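Local structure of galectin 2 (Gallus gallus, 2YMZ) at residues F4-L9 with T125-E130; L9-G14 with D111-L116; G14-I19 with I84-G89; A31-C36 with N117-F122; D40-F45 with D90-K95. The protein probably binds carbohydrates, as a lectin of the galectin family, whose members recognise beta-galactosides. All blocks are in the same frame, centred on the assembly; numbering follows the deposited sequence.

Contact 1 (F4-L9 with T125-E130); sequences FEMFNL and TSFKVE
Phe4 and Met6 meet Phe127 across the interior of the galectin beta-sandwich, where strand 2-6 of one sheet faces strand 122-129 of the other. No hydrogen bond joins the two segments; the contact is made by side chains alone, with Leu116 and Met17 packing alongside. The dense part is built round the Phe127 ring. Phe4 sends the tip of its ring over one face of Phe127, CZ lying 3.9 Å from CG of Phe127 and displaced toward the rim. The two ring planes are inclined at 56°, an oblique pair. In Met6, CG anti to the backbone N (chi1 164°) and an extended chain beyond it carry the sulfur to CE2 and CZ of the same ring in a Met-aromatic contact, SD 3.6 Å from CE2 of Phe127. SD stands 4.4 Å from the ring centroid, also obliquely. Toward Leu9 the fit is looser: its CD2 reaches the edge of Phe127 at CZ, near the ring plane. Beyond the strand end the loop at Asn8 and the C-terminal Glu130 are exposed. Both strands pair antiparallel with strands of the second subunit, so the sheets run on across the dimer interface, where Phe4 also meets Phe4 of the second subunit edge-to-face. At the Leu9 end the last touch is methyl to methyl, Leu9 CD2 lying 4.3 Å from Val129 CG1.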
# COMPACT_ATOMS: atom_id res chain seq x y z
N PHE A 4 -6.31 0.65 -3.08
CA PHE A 4 -5.24 0.48 -2.12
C PHE A 4 -5.89 0.81 -0.76
O PHE A 4 -6.59 1.81 -0.62
CB PHE A 4 -4.23 1.51 -2.57
CG PHE A 4 -3.00 1.66 -1.76
CD1 PHE A 4 -2.99 2.39 -0.58
CD2 PHE A 4 -1.79 1.23 -2.28
CE1 PHE A 4 -1.81 2.57 0.12
CE2 PHE A 4 -0.60 1.42 -1.56
CZ PHE A 4 -0.63 2.09 -0.36
N GLU A 5 -5.66 0.01 0.26
CA GLU A 5 -6.16 0.41 1.56
C GLU A 5 -5.09 -0.05 2.57
O GLU A 5 -4.51 -1.13 2.40
CB GLU A 5 -7.49 -0.32 1.76
CG GLU A 5 -8.28 0.19 2.93
CD GLU A 5 -9.73 -0.39 2.97
OE1 GLU A 5 -9.93 -1.57 2.58
OE2 GLU A 5 -10.61 0.33 3.44
N MET A 6 -4.83 0.81 3.53
CA MET A 6 -3.83 0.47 4.57
C MET A 6 -4.42 0.85 5.95
O MET A 6 -5.06 1.89 6.09
CB MET A 6 -2.49 1.11 4.18
CG MET A 6 -1.44 1.22 5.26
SD MET A 6 0.08 1.66 4.37
CE MET A 6 1.23 1.14 5.65
N PHE A 7 -4.16 0.01 6.96
CA PHE A 7 -4.75 0.17 8.29
C PHE A 7 -3.60 0.31 9.30
O PHE A 7 -2.42 0.04 8.98
CB PHE A 7 -5.64 -1.01 8.67
CG PHE A 7 -6.74 -1.29 7.68
CD1 PHE A 7 -6.51 -2.15 6.60
CD2 PHE A 7 -7.98 -0.68 7.81
CE1 PHE A 7 -7.50 -2.38 5.66
CE2 PHE A 7 -8.99 -0.94 6.86
CZ PHE A 7 -8.76 -1.79 5.81
N ASN A 8 -3.87 0.80 10.50
CA ASN A 8 -2.74 0.79 11.46
C ASN A 8 -1.48 1.53 11.01
O ASN A 8 -0.33 1.19 11.43
CB ASN A 8 -2.41 -0.68 11.83
CG ASN A 8 -3.64 -1.43 12.32
OD1 ASN A 8 -4.07 -2.48 11.76
ND2 ASN A 8 -4.28 -0.85 13.31
N LEU A 9 -1.65 2.57 10.19
CA LEU A 9 -0.52 3.44 9.95
C LEU A 9 -0.41 4.02 11.36
O LEU A 9 -1.26 3.81 12.25
CB LEU A 9 -0.85 4.59 8.99
CG LEU A 9 -1.09 4.40 7.51
CD1 LEU A 9 -1.68 5.68 6.93
CD2 LEU A 9 0.25 4.12 6.84
N THR A 125 2.20 2.95 -7.82
CA THR A 125 3.44 2.23 -8.11
C THR A 125 4.54 2.35 -7.05
O THR A 125 5.38 1.48 -6.97
CB THR A 125 4.04 2.68 -9.48
OG1 THR A 125 4.27 4.03 -9.42
CG2 THR A 125 3.06 2.49 -10.61
N SER A 126 4.52 3.38 -6.21
CA SER A 126 5.51 3.47 -5.10
C SER A 126 4.78 4.16 -3.94
O SER A 126 3.95 5.06 -4.17
CB SER A 126 6.67 4.39 -5.58
OG SER A 126 7.72 4.46 -4.65
N PHE A 127 5.07 3.76 -2.70
CA PHE A 127 4.46 4.39 -1.53
C PHE A 127 5.56 4.42 -0.47
O PHE A 127 6.22 3.41 -0.28
CB PHE A 127 3.28 3.54 -1.06
CG PHE A 127 2.81 3.86 0.32
CD1 PHE A 127 1.95 4.95 0.54
CD2 PHE A 127 3.23 3.06 1.41
CE1 PHE A 127 1.54 5.27 1.87
CE2 PHE A 127 2.82 3.38 2.69
CZ PHE A 127 1.96 4.45 2.91
N LYS A 128 5.70 5.54 0.22
CA LYS A 128 6.68 5.53 1.31
C LYS A 128 6.11 6.41 2.39
O LYS A 128 5.54 7.44 2.09
CB LYS A 128 7.98 6.14 0.80
CG LYS A 128 9.09 6.25 1.88
CD LYS A 128 10.44 6.53 1.18
CE LYS A 128 11.53 7.02 2.13
NZ LYS A 128 12.23 5.89 2.78
N VAL A 129 6.26 5.99 3.66
CA VAL A 129 5.74 6.82 4.76
C VAL A 129 6.83 6.85 5.86
O VAL A 129 7.47 5.81 6.11
CB VAL A 129 4.37 6.26 5.25
CG1 VAL A 129 4.39 4.78 5.71
CG2 VAL A 129 3.73 7.12 6.33
N GLU A 130 7.00 8.01 6.47
CA GLU A 130 7.93 8.13 7.62
C GLU A 130 7.40 9.17 8.55
O GLU A 130 6.40 9.82 8.23
CB GLU A 130 9.31 8.52 7.10
CG GLU A 130 9.33 9.83 6.36
CD GLU A 130 10.65 10.15 5.63
OE1 GLU A 130 11.38 9.23 5.16
OE2 GLU A 130 10.97 11.38 5.57
OXT GLU A 130 7.94 9.33 9.65

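Contact 2 (L9-G14 with D111-L116); sequences LDWKSG and DKISYL
The indole of Trp11 meets Ile113 at its edge: CB of Ile113 lies in the ring plane, 4.0 Å from CE3 of Trp11, and CG1 is equally near that atom. The two side chains run side by side on one face of a short antiparallel pairing, and that face is lined further by Val85, Met17 and Val129 of the opposing sheet. The indole NE1 has weak hydrogen bonds to Thr16 O and to the C-terminal carboxylate oxygen O of Glu130. Trp11 and Ile113 form a hydrogen-bonded pair: Ile113 N gives a nearly straight bond of 2.7 Å to Trp11 O, and Trp11 N returns one to Ile113 O. Two residues earlier, Leu9 N binds Ser114 O at 2.9 Å, with the donor tilted 32° from the carbonyl plane. CD1 of Leu9 packs 3.9 Å from CB of Leu116. A classic beta bulge at Ser114 and Tyr115, both facing Gly35, interrupts strand 112-120 here. Charged groups collect on the exposed side. Lys12 NZ forms a salt bridge with Asp10 OD1 (3.3 Å), its hydrogen bond weak, while Lys112, extended, crosses Asp10 at about a right angle with its CE 3.8 Å from OD1. Lys112 NZ stays 4.1 Å from Asp10 OD1, beyond a salt bridge. The carboxylate thus has two ammonium groups nearby, which would tend to favour its charged form, whereas at this edge of the beta-sandwich backbone bonds hold the pairing and the buried side adds apolar packing.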
# COMPACT_ATOMS: atom_id res chain seq x y z
N LEU A 9 -1.65 2.57 10.19
CA LEU A 9 -0.52 3.44 9.95
C LEU A 9 -0.41 4.02 11.36
O LEU A 9 -1.26 3.81 12.25
CB LEU A 9 -0.85 4.59 8.99
CG LEU A 9 -1.09 4.40 7.51
CD1 LEU A 9 -1.68 5.68 6.93
CD2 LEU A 9 0.25 4.12 6.84
N ASP A 10 0.64 4.69 11.61
CA ASP A 10 0.76 5.23 12.91
C ASP A 10 1.38 6.50 12.48
O ASP A 10 2.50 6.80 12.86
CB ASP A 10 1.71 4.31 13.74
CG ASP A 10 2.13 4.93 15.06
OD1 ASP A 10 1.48 5.87 15.52
OD2 ASP A 10 3.13 4.48 15.64
N TRP A 11 0.67 7.25 11.61
CA TRP A 11 1.28 8.41 11.01
C TRP A 11 0.98 9.64 11.85
O TRP A 11 -0.19 9.95 12.12
CB TRP A 11 0.70 8.66 9.60
CG TRP A 11 1.56 9.54 8.70
CD1 TRP A 11 2.89 9.45 8.48
CD2 TRP A 11 1.08 10.55 7.81
NE1 TRP A 11 3.29 10.36 7.58
CE2 TRP A 11 2.19 11.05 7.13
CE3 TRP A 11 -0.19 11.10 7.55
CZ2 TRP A 11 2.10 12.08 6.20
CZ3 TRP A 11 -0.29 12.14 6.61
CH2 TRP A 11 0.85 12.60 5.93
N LYS A 12 2.05 10.34 12.24
CA LYS A 12 1.92 11.45 13.20
C LYS A 12 2.47 12.73 12.67
O LYS A 12 3.19 12.84 11.65
CB LYS A 12 2.68 11.10 14.52
CG LYS A 12 1.94 10.09 15.42
CD LYS A 12 2.52 10.08 16.85
CE LYS A 12 1.50 9.64 17.90
NZ LYS A 12 1.31 8.16 17.94
N SER A 13 2.24 13.77 13.45
CA SER A 13 2.65 15.03 13.04
C SER A 13 4.16 15.08 12.77
O SER A 13 4.96 14.43 13.46
CB SER A 13 2.20 16.00 14.13
OG SER A 13 2.09 17.25 13.57
N GLY A 14 4.56 15.80 11.75
CA GLY A 14 5.95 15.72 11.24
C GLY A 14 6.11 14.63 10.13
O GLY A 14 7.12 14.63 9.37
N ASP A 111 -4.39 13.60 15.92
CA ASP A 111 -2.97 13.61 16.21
C ASP A 111 -2.24 12.44 15.56
O ASP A 111 -1.01 12.43 15.48
CB ASP A 111 -2.70 13.67 17.75
CG ASP A 111 -3.22 12.44 18.52
OD1 ASP A 111 -4.06 11.64 18.03
OD2 ASP A 111 -2.78 12.29 19.69
N LYS A 112 -3.03 11.47 15.09
CA LYS A 112 -2.46 10.30 14.46
C LYS A 112 -3.42 9.92 13.33
O LYS A 112 -4.63 9.90 13.51
CB LYS A 112 -2.38 9.17 15.51
CG LYS A 112 -1.98 7.80 15.01
CD LYS A 112 -2.39 6.79 16.09
CE LYS A 112 -2.33 5.38 15.55
NZ LYS A 112 -2.14 4.34 16.61
N ILE A 113 -2.86 9.55 12.20
CA ILE A 113 -3.63 9.05 11.07
C ILE A 113 -3.34 7.54 11.02
O ILE A 113 -2.18 7.12 10.96
CB ILE A 113 -3.20 9.74 9.74
CG1 ILE A 113 -3.50 11.28 9.78
CG2 ILE A 113 -3.75 9.00 8.50
CD1 ILE A 113 -4.95 11.59 9.85
N SER A 114 -4.37 6.74 11.08
CA SER A 114 -4.13 5.31 11.02
C SER A 114 -4.61 4.64 9.75
O SER A 114 -4.29 3.47 9.50
CB SER A 114 -4.72 4.63 12.26
OG SER A 114 -6.11 4.74 12.20
N TYR A 115 -5.38 5.35 8.92
CA TYR A 115 -5.97 4.68 7.83
C TYR A 115 -5.72 5.50 6.52
O TYR A 115 -5.81 6.73 6.54
CB TYR A 115 -7.48 4.67 8.08
CG TYR A 115 -8.30 4.18 6.94
CD1 TYR A 115 -8.45 2.82 6.70
CD2 TYR A 115 -8.94 5.10 6.09
CE1 TYR A 115 -9.16 2.38 5.62
CE2 TYR A 115 -9.68 4.67 4.99
CZ TYR A 115 -9.79 3.33 4.77
OH TYR A 115 -10.61 2.88 3.73
N LEU A 116 -5.44 4.77 5.42
CA LEU A 116 -5.30 5.40 4.09
C LEU A 116 -6.09 4.56 3.06
O LEU A 116 -6.03 3.34 3.06
CB LEU A 116 -3.81 5.31 3.70
CG LEU A 116 -3.33 5.57 2.24
CD1 LEU A 116 -3.66 6.97 1.73
CD2 LEU A 116 -1.80 5.32 2.16

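Contact 3 (G14-I19 with I84-G89); sequences GGTMKI and IVEFLG
Thr16, Ile84 and Glu86 stand side by side on one face of two antiparallel strands. Thr16 has CG2 anti to the backbone N and OG1 beside it (chi1 -66°), which turns the methyl to Ile84 and leaves the hydroxyl near Glu86. CG2 of Thr16 meets CG2 of Ile84 at 3.8 Å, and Thr16 OG1 lies 3.8 Å from the aliphatic CG of Glu86. The carboxylate of Glu86 is carried outward on an extended chain, and its OE2 forms a long, weak ion pair with Lys95. Lys18 sets only its CG against Ile84, 4.1 Å from CG1; beyond that its chain leads away. Strands 16-23 and 80-88 are neighbours in the five-stranded sheet of the galectin sandwich; the axes of 16-19 and 84-88 approach to 4.7 Å, 165° between directions. Met17 and Val85 form a hydrogen-bonded pair, with N-H...O bonds of 2.8 Å each way between Met17 N and Val85 O and between Val85 N and Met17 O. Their side chains turn to the opposite face, into the interior. Met17 runs straight through CG and SD, then bends at chi3 (-72°), and packs among Leu9, Leu116 and Phe127. Val85 meets it only at the root, CB to CB. Phe87 has CG anti to the backbone N; its ring lies away from Gly15, against Ile113 and Phe92. Two more backbone bonds close the ladder, Phe87 N to Gly15 O at 3.0 Å and Gly14 N to Phe87 O at 2.7 Å; at Gly14 a side chain would jam against Ser13 O.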
# COMPACT_ATOMS: atom_id res chain seq x y z
N GLY A 14 4.56 15.80 11.75
CA GLY A 14 5.95 15.72 11.24
C GLY A 14 6.11 14.63 10.13
O GLY A 14 7.12 14.63 9.37
N GLY A 15 5.11 13.75 10.03
CA GLY A 15 5.10 12.65 9.02
C GLY A 15 5.12 13.13 7.58
O GLY A 15 4.62 14.20 7.28
N THR A 16 5.68 12.32 6.66
CA THR A 16 5.73 12.68 5.22
C THR A 16 5.28 11.39 4.57
O THR A 16 5.64 10.30 5.03
CB THR A 16 7.16 12.96 4.75
OG1 THR A 16 7.64 14.12 5.41
CG2 THR A 16 7.20 13.33 3.26
N MET A 17 4.45 11.48 3.52
CA MET A 17 4.03 10.30 2.76
C MET A 17 4.23 10.63 1.28
O MET A 17 3.93 11.76 0.83
CB MET A 17 2.56 10.07 3.03
CG MET A 17 1.97 8.86 2.37
SD MET A 17 0.20 8.75 2.89
CE MET A 17 0.34 8.23 4.62
N LYS A 18 4.85 9.69 0.55
CA LYS A 18 5.19 9.89 -0.87
C LYS A 18 4.39 8.84 -1.61
O LYS A 18 4.49 7.62 -1.33
CB LYS A 18 6.72 9.74 -1.06
CG LYS A 18 7.41 10.89 -0.29
CD LYS A 18 8.94 10.71 -0.20
CE LYS A 18 9.49 11.43 1.05
NZ LYS A 18 10.94 11.15 1.21
N ILE A 19 3.52 9.30 -2.53
CA ILE A 19 2.66 8.39 -3.26
C ILE A 19 2.95 8.63 -4.74
O ILE A 19 2.72 9.73 -5.22
CB ILE A 19 1.18 8.73 -2.97
CG1 ILE A 19 0.85 8.32 -1.52
CG2 ILE A 19 0.24 7.92 -3.90
CD1 ILE A 19 -0.44 8.90 -0.96
N ILE A 84 3.28 14.35 -2.64
CA ILE A 84 3.88 14.21 -1.30
C ILE A 84 2.90 14.86 -0.31
O ILE A 84 2.45 15.97 -0.60
CB ILE A 84 5.18 14.98 -1.24
CG1 ILE A 84 6.14 14.25 -2.18
CG2 ILE A 84 5.72 14.96 0.22
CD1 ILE A 84 7.46 14.91 -2.49
N VAL A 85 2.53 14.16 0.75
CA VAL A 85 1.63 14.71 1.77
C VAL A 85 2.46 14.86 3.04
O VAL A 85 3.22 13.94 3.39
CB VAL A 85 0.51 13.75 2.10
CG1 VAL A 85 -0.51 14.49 3.01
CG2 VAL A 85 -0.23 13.29 0.79
N GLU A 86 2.29 16.00 3.73
CA GLU A 86 2.95 16.18 5.03
C GLU A 86 1.94 16.51 6.09
O GLU A 86 0.98 17.28 5.79
CB GLU A 86 3.91 17.28 4.89
CG GLU A 86 5.15 16.70 4.27
CD GLU A 86 5.97 17.72 3.62
OE1 GLU A 86 5.54 18.89 3.65
OE2 GLU A 86 7.06 17.34 3.09
N PHE A 87 2.12 15.88 7.26
CA PHE A 87 1.22 16.02 8.37
C PHE A 87 1.87 17.12 9.24
O PHE A 87 2.91 16.87 9.91
CB PHE A 87 1.11 14.67 9.08
CG PHE A 87 0.08 14.61 10.19
CD1 PHE A 87 -0.44 15.77 10.78
CD2 PHE A 87 -0.26 13.38 10.72
CE1 PHE A 87 -1.35 15.71 11.81
CE2 PHE A 87 -1.22 13.30 11.76
CZ PHE A 87 -1.72 14.47 12.31
N LEU A 88 1.37 18.34 9.12
CA LEU A 88 2.05 19.45 9.77
C LEU A 88 1.21 20.03 10.94
O LEU A 88 0.80 21.18 10.89
CB LEU A 88 2.47 20.50 8.75
CG LEU A 88 3.46 20.03 7.68
CD1 LEU A 88 3.76 21.17 6.77
CD2 LEU A 88 4.75 19.51 8.27
N GLY A 89 0.91 19.19 11.94
CA GLY A 89 0.22 19.67 13.11
C GLY A 89 -1.19 20.07 12.78
O GLY A 89 -2.03 19.20 12.65

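Contact 4 (A31-C36 with N117-F122); sequences AINLGC and NILGGF
Asn33 and Asn117 join through their side chains as well as their backbones, an amide-amide hydrogen bond inside a buried strand pair. ND2 of Asn33 donates to OD1 of Asn117 at 2.9 Å, with an N-H...O angle of 163°. The acceptor lies close to the amide plane of Asn33, yet the two amide planes stand 89° apart. Asn117 holds CG between its backbone N and carbonyl carbon (chi1 76°), the crowded position, on the Asn33 side, where OD1 can accept the bond. Both amides have further partners: Asn117 ND2 pairs with Tyr115 OH, and Asn33 OD1 is bonded by His44 ND1, consistent with Asn33 positioning His44 on the face where galectins typically hold their sugar. Several buried polar atoms are thereby satisfied. Leu119 borders the same group, its CD1 3.9 Å from Asn33 ND2. The backbones form a regular antiparallel ladder between strands 30-34 and 112-120, neighbours in one sheet of the galectin beta-sandwich. Asn33 N to Asn117 O and Asn117 N to Asn33 O close one hydrogen-bonded pair, each 2.9 Å long; Ala31 and Leu119 exchange the same two bonds further along. Between them the non-hydrogen-bonded pair, Ile32 and Ile118, turns to the other face, toward the interior. These isoleucines lie side by side, CG1 to CG1 at 4.1 Å, and Ile19 of the opposing sheet packs against both.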
# COMPACT_ATOMS: atom_id res chain seq x y z
N ALA A 31 -8.76 9.73 -5.68
CA ALA A 31 -8.75 10.38 -4.39
C ALA A 31 -7.75 9.63 -3.47
O ALA A 31 -7.58 8.43 -3.56
CB ALA A 31 -10.12 10.34 -3.74
N ILE A 32 -7.11 10.41 -2.65
CA ILE A 32 -6.18 9.87 -1.62
C ILE A 32 -6.94 10.31 -0.34
O ILE A 32 -7.20 11.54 -0.10
CB ILE A 32 -4.85 10.61 -1.70
CG1 ILE A 32 -4.09 10.16 -2.95
CG2 ILE A 32 -3.97 10.29 -0.48
CD1 ILE A 32 -2.90 11.03 -3.33
N ASN A 33 -7.30 9.32 0.49
CA ASN A 33 -8.10 9.56 1.72
C ASN A 33 -7.28 9.11 2.98
O ASN A 33 -6.85 8.00 3.02
CB ASN A 33 -9.33 8.71 1.64
CG ASN A 33 -10.28 9.22 0.52
OD1 ASN A 33 -10.51 10.39 0.46
ND2 ASN A 33 -10.80 8.36 -0.28
N LEU A 34 -7.15 10.00 3.92
CA LEU A 34 -6.29 9.78 5.12
C LEU A 34 -7.18 10.06 6.33
O LEU A 34 -7.87 11.08 6.41
CB LEU A 34 -5.13 10.70 5.11
CG LEU A 34 -4.09 10.21 4.08
CD1 LEU A 34 -3.23 11.40 3.64
CD2 LEU A 34 -3.23 9.05 4.68
N GLY A 35 -7.24 9.09 7.26
CA GLY A 35 -8.02 9.40 8.47
C GLY A 35 -7.90 8.31 9.48
O GLY A 35 -6.86 7.72 9.63
N CYS A 36 -9.00 8.03 10.15
CA CYS A 36 -8.90 6.93 11.08
C CYS A 36 -9.66 5.69 10.69
O CYS A 36 -9.38 4.63 11.28
CB CYS A 36 -9.14 7.43 12.50
SG CYS A 36 -10.87 7.59 12.82
N ASN A 117 -6.76 5.22 2.10
CA ASN A 117 -7.18 4.45 0.96
C ASN A 117 -6.97 5.36 -0.28
O ASN A 117 -6.79 6.59 -0.15
CB ASN A 117 -8.60 3.88 1.10
CG ASN A 117 -9.70 4.89 0.92
OD1 ASN A 117 -9.64 5.75 0.04
ND2 ASN A 117 -10.79 4.73 1.69
N ILE A 118 -6.80 4.70 -1.42
CA ILE A 118 -6.65 5.46 -2.65
C ILE A 118 -7.72 4.87 -3.55
O ILE A 118 -7.82 3.65 -3.64
CB ILE A 118 -5.22 5.32 -3.20
CG1 ILE A 118 -4.31 6.15 -2.31
CG2 ILE A 118 -5.20 6.11 -4.55
CD1 ILE A 118 -2.82 5.98 -2.44
N LEU A 119 -8.54 5.72 -4.20
CA LEU A 119 -9.70 5.23 -4.98
C LEU A 119 -9.66 5.91 -6.36
O LEU A 119 -9.05 7.01 -6.49
CB LEU A 119 -11.02 5.69 -4.34
CG LEU A 119 -11.32 5.35 -2.85
CD1 LEU A 119 -12.74 5.70 -2.42
CD2 LEU A 119 -11.08 3.88 -2.66
N GLY A 120 -10.28 5.28 -7.35
CA GLY A 120 -10.51 6.02 -8.61
C GLY A 120 -9.41 5.66 -9.58
O GLY A 120 -8.86 4.60 -9.51
N GLY A 121 -9.07 6.56 -10.52
CA GLY A 121 -8.23 6.12 -11.66
C GLY A 121 -6.78 6.40 -11.36
O GLY A 121 -6.16 7.23 -12.02
N PHE A 122 -6.24 5.76 -10.32
CA PHE A 122 -4.88 5.97 -9.90
C PHE A 122 -4.35 4.61 -9.42
O PHE A 122 -4.95 4.02 -8.51
CB PHE A 122 -4.81 7.03 -8.79
CG PHE A 122 -3.44 7.43 -8.41
CD1 PHE A 122 -2.72 6.70 -7.46
CD2 PHE A 122 -2.81 8.54 -9.00
CE1 PHE A 122 -1.44 7.06 -7.11
CE2 PHE A 122 -1.52 8.93 -8.63
CZ PHE A 122 -0.82 8.19 -7.70

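Contact 5 (D40-F45 with D90-K95); sequences DLALHF and DKFLVK
Phe92 and Val94 reach across the sandwich to Ala42, Leu43 and Phe45, with no hydrogen bond between the segments. Along 90-95 alternate side chains, Phe92 and Val94, point inward. Phe92 comes first. The outer end of its ring reaches Ala42, whose CB lies 3.7 Å from both CZ and CE2 of Phe92, approaching obliquely. The root of the same side chain meets Leu43, with CD2 of Leu43 4.0 Å from CB of Phe92 as the two side chains slide past each other in opposite directions. Two residues on, Val94 uses both branches. CG2 touches Leu43 CD2 at 3.9 Å and also borders CD1 of Phe45. CG1, anti to the backbone N (chi1 -173°), stands over one face of the Phe45 ring in a CH-pi contact, 4.0 Å from the centroid and 26° off the ring normal. It is displaced toward the rim, closest to CE1 of Phe45 at 3.6 Å. Ala42 can face inward together with Leu43 because the two form a classic beta bulge opposite Leu34, at a corner of strand 40-48. The contact is a layer of the galectin beta-sandwich core: strands 40-48 and 91-95 belong to opposing sheets, and the axes of 43-45 and 91-95 come within 9.8 Å of each other, at 22°. Strands 30-34 and 53-60 flank the first, strands 80-88 and 101-105 the second, and Phe104, Val85 and Cys56 close in round Leu43.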
# COMPACT_ATOMS: atom_id res chain seq x y z
N ASP A 40 -14.28 8.23 8.55
CA ASP A 40 -13.75 9.35 9.29
C ASP A 40 -12.40 9.76 8.66
O ASP A 40 -11.37 9.11 8.87
CB ASP A 40 -13.55 8.99 10.77
CG ASP A 40 -14.87 8.97 11.51
OD1 ASP A 40 -15.41 10.07 11.73
OD2 ASP A 40 -15.41 7.86 11.74
N LEU A 41 -12.39 10.83 7.86
CA LEU A 41 -11.19 11.25 7.13
C LEU A 41 -10.76 12.65 7.46
O LEU A 41 -11.59 13.58 7.48
CB LEU A 41 -11.50 11.22 5.58
CG LEU A 41 -11.94 9.83 5.03
CD1 LEU A 41 -12.32 9.93 3.54
CD2 LEU A 41 -10.79 8.81 5.21
N ALA A 42 -9.48 12.81 7.81
CA ALA A 42 -8.87 14.11 7.95
C ALA A 42 -8.67 14.81 6.62
O ALA A 42 -8.80 16.03 6.54
CB ALA A 42 -7.56 13.98 8.71
N LEU A 43 -8.38 14.03 5.57
CA LEU A 43 -8.00 14.65 4.28
C LEU A 43 -8.57 13.73 3.20
O LEU A 43 -8.19 12.54 3.08
CB LEU A 43 -6.49 14.84 4.14
CG LEU A 43 -5.99 15.38 2.75
CD1 LEU A 43 -6.70 16.67 2.35
CD2 LEU A 43 -4.47 15.53 2.65
N HIS A 44 -9.45 14.28 2.36
CA HIS A 44 -9.82 13.61 1.13
C HIS A 44 -9.32 14.55 0.04
O HIS A 44 -9.77 15.70 -0.04
CB HIS A 44 -11.37 13.47 1.13
CG HIS A 44 -12.06 13.25 -0.21
ND1 HIS A 44 -12.16 12.01 -0.81
CD2 HIS A 44 -12.76 14.11 -1.01
CE1 HIS A 44 -12.88 12.12 -1.93
NE2 HIS A 44 -13.30 13.38 -2.03
N PHE A 45 -8.30 14.13 -0.69
CA PHE A 45 -7.61 14.95 -1.69
C PHE A 45 -8.06 14.35 -3.00
O PHE A 45 -7.74 13.19 -3.34
CB PHE A 45 -6.09 14.69 -1.52
CG PHE A 45 -5.24 15.32 -2.58
CD1 PHE A 45 -4.91 16.66 -2.49
CD2 PHE A 45 -4.76 14.53 -3.65
CE1 PHE A 45 -4.12 17.25 -3.49
CE2 PHE A 45 -3.95 15.11 -4.64
CZ PHE A 45 -3.69 16.46 -4.55
N ASP A 90 -1.41 21.38 12.63
CA ASP A 90 -2.75 21.94 12.42
C ASP A 90 -3.18 21.93 10.95
O ASP A 90 -4.27 22.38 10.61
CB ASP A 90 -2.85 23.38 12.98
CG ASP A 90 -2.14 24.40 12.11
OD1 ASP A 90 -1.13 24.04 11.49
OD2 ASP A 90 -2.58 25.57 12.06
N LYS A 91 -2.32 21.41 10.08
CA LYS A 91 -2.69 21.34 8.68
C LYS A 91 -1.96 20.22 7.98
O LYS A 91 -0.94 19.74 8.43
CB LYS A 91 -2.35 22.65 7.98
CG LYS A 91 -0.88 23.03 7.98
CD LYS A 91 -0.66 24.42 7.38
CE LYS A 91 0.81 24.67 7.01
NZ LYS A 91 1.56 25.41 8.09
N PHE A 92 -2.53 19.87 6.84
CA PHE A 92 -1.88 18.99 5.86
C PHE A 92 -1.38 19.80 4.69
O PHE A 92 -2.01 20.78 4.23
CB PHE A 92 -2.88 17.92 5.42
CG PHE A 92 -3.38 17.10 6.57
CD1 PHE A 92 -2.60 16.06 7.11
CD2 PHE A 92 -4.57 17.39 7.17
CE1 PHE A 92 -3.05 15.33 8.19
CE2 PHE A 92 -5.04 16.67 8.25
CZ PHE A 92 -4.28 15.62 8.77
N LEU A 93 -0.23 19.40 4.17
CA LEU A 93 0.24 20.12 3.07
C LEU A 93 0.46 19.04 1.98
O LEU A 93 1.14 18.04 2.25
CB LEU A 93 1.55 20.78 3.48
CG LEU A 93 2.28 21.63 2.46
CD1 LEU A 93 1.70 23.03 2.42
CD2 LEU A 93 3.75 21.71 2.88
N VAL A 94 -0.04 19.26 0.76
CA VAL A 94 0.16 18.33 -0.34
C VAL A 94 1.04 19.01 -1.38
O VAL A 94 0.66 20.05 -2.00
CB VAL A 94 -1.18 17.84 -0.97
CG1 VAL A 94 -0.87 16.72 -2.01
CG2 VAL A 94 -2.12 17.28 0.11
N LYS A 95 2.22 18.45 -1.65
CA LYS A 95 3.09 19.06 -2.68
C LYS A 95 2.91 18.37 -4.01
O LYS A 95 2.97 17.12 -4.12
CB LYS A 95 4.56 18.95 -2.31
CG LYS A 95 4.90 19.56 -0.99
CD LYS A 95 6.42 19.48 -0.85
CE LYS A 95 6.79 19.69 0.61
NZ LYS A 95 8.24 19.34 0.78

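Contacts 1 and 5 span the two sheets of the sandwich by apolar side chains alone, whereas contacts 2, 3 and 4 are backbone-bonded strand pairs within a layer. Contacts 1, 4 and 5 are buried; contacts 2 and 3 are partly buried, with charged residues along their outer sides. Contacts 2 and 4 both use strand 112-120, and contacts 1 and 2 share Leu9. Contact 3 continues into contact 5 through backbone bonds of strands 80-88 and 91-95, and into contact 1 through strand 122-129. Polar side chains are buried in contact 4, which lies nearest the chain's centre; contact 1 alone lies against the second subunit.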